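Local atomic coordinates of protein phosphatase Slingshot homolog 2 (Homo sapiens, PDB entry 2NT2), a protein that dephosphorylates and so activates the actin-depolymerizing factor cofilin, through the dual-specificity phosphatase domain that makes up this chain, and thereby regulates actin filament dynamics. Residues Q6-E9 against H10-L13. The protein carries 1 engineered substitution. Residues are numbered along the deposited sequence; the frame is centred on the assembly and turned at random.
Sequences QIFE and HVFL
I7 and F8 both face V11 across a tight hairpin, a worked example of the classic beta bulge. V11 O accepts two backbone hydrogen bonds, from I7 N at 2.8 Å and from F8 N at 3.3 Å, while V11 N returns one to F8 O at 3.1 Å and closes the type I turn F8-V11. The face carrying F8 and V11 is the buried, enclosed one: F8 CB packs against V11 CB, and V11 CG2 reaches the edge of the F8 ring and also sits over the centre of the H10 imidazole. I7 CG1 meets L13 CB at 3.9 Å, and the side chain of L13 lies about 6 Å from that of S88, an engineered serine at the position of the phosphocysteine intermediate. On the other face Q6, though exposed, lies close over the F12 ring, Q6 CB 3.3 Å from F12 CE2. With its CG anti to the backbone N (chi1 -161°) and the chain extended beyond, Q6 sets CG 3.8 Å from the F12 ring centroid in a CH-pi contact and turns its amide to within 14° of the ring plane. Q6 and E9 form the solvent side, where Q6 NE2 hydrogen-bonds to E9 O at 3.2 Å; E9 O lies in the plane of the Q6 amide, but the donor is above the carbonyl plane. An alanine in place of F12 would probably leave the Q6 chain without its platform and its amide freer to swing. Strand 5-8 edges the sheet, antiparallel to 11-14, which runs parallel to 83-87; Y117 OH of helix 111-121 hydrogen-bonds I7 O, H10 NE2 is hydrogen-bonded to Y102 OH of helix 94-107, and helix 67-79 touches H10 and, through I74, V11.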
# COMPACT_ATOMS: atom_id res chain seq x y z
N GLN A 6 2.08 10.07 4.18
CA GLN A 6 0.70 9.93 4.62
C GLN A 6 -0.25 10.16 3.45
O GLN A 6 -0.24 11.23 2.84
CB GLN A 6 0.36 10.89 5.76
CG GLN A 6 -0.88 10.45 6.53
CD GLN A 6 -1.11 11.20 7.82
OE1 GLN A 6 -0.51 12.24 8.09
NE2 GLN A 6 -2.01 10.67 8.65
N ILE A 7 -1.06 9.15 3.15
CA ILE A 7 -1.99 9.32 2.02
C ILE A 7 -3.42 9.50 2.50
O ILE A 7 -4.19 10.27 1.94
CB ILE A 7 -1.88 8.13 1.05
CG1 ILE A 7 -0.43 7.83 0.66
CG2 ILE A 7 -2.74 8.37 -0.17
CD1 ILE A 7 0.31 9.03 0.11
N PHE A 8 -3.76 8.77 3.56
CA PHE A 8 -5.05 8.97 4.22
C PHE A 8 -4.83 9.06 5.73
O PHE A 8 -3.68 8.87 6.13
CB PHE A 8 -6.04 7.87 3.85
CG PHE A 8 -6.35 7.89 2.36
CD1 PHE A 8 -6.10 6.78 1.58
CD2 PHE A 8 -6.89 9.02 1.78
CE1 PHE A 8 -6.38 6.79 0.23
CE2 PHE A 8 -7.18 9.06 0.42
CZ PHE A 8 -6.92 7.93 -0.34
N GLU A 9 -5.88 9.37 6.47
CA GLU A 9 -5.75 9.48 7.92
C GLU A 9 -5.05 8.23 8.48
O GLU A 9 -4.16 8.34 9.31
CB GLU A 9 -7.11 9.67 8.59
CG GLU A 9 -7.48 8.66 9.65
CD GLU A 9 -6.98 8.99 11.04
OE1 GLU A 9 -7.77 8.87 12.00
OE2 GLU A 9 -5.79 9.35 11.19
N HIS A 10 -5.45 7.08 7.94
CA HIS A 10 -5.00 5.79 8.43
C HIS A 10 -4.03 5.09 7.50
O HIS A 10 -3.81 3.88 7.65
CB HIS A 10 -6.23 4.90 8.67
CG HIS A 10 -7.00 4.63 7.41
ND1 HIS A 10 -7.53 5.62 6.62
CD2 HIS A 10 -7.31 3.46 6.80
CE1 HIS A 10 -8.15 5.08 5.58
NE2 HIS A 10 -8.02 3.76 5.66
N VAL A 11 -3.43 5.79 6.54
CA VAL A 11 -2.62 5.09 5.54
C VAL A 11 -1.31 5.83 5.25
O VAL A 11 -1.32 7.01 4.89
CB VAL A 11 -3.35 4.90 4.20
CG1 VAL A 11 -2.45 4.22 3.17
CG2 VAL A 11 -4.63 4.10 4.39
N PHE A 12 -0.20 5.12 5.38
CA PHE A 12 1.09 5.65 4.95
C PHE A 12 1.65 4.80 3.81
O PHE A 12 1.45 3.58 3.81
CB PHE A 12 2.10 5.69 6.10
CG PHE A 12 1.93 6.91 7.01
CD1 PHE A 12 1.04 6.88 8.07
CD2 PHE A 12 2.66 8.06 6.77
CE1 PHE A 12 0.89 7.98 8.89
CE2 PHE A 12 2.51 9.17 7.58
CZ PHE A 12 1.62 9.14 8.64
N LEU A 13 2.36 5.45 2.90
CA LEU A 13 3.05 4.79 1.80
C LEU A 13 4.56 4.97 1.94
O LEU A 13 5.04 6.11 2.04
CB LEU A 13 2.53 5.35 0.48
CG LEU A 13 3.12 4.73 -0.79
CD1 LEU A 13 2.77 3.25 -0.85
CD2 LEU A 13 2.64 5.47 -2.03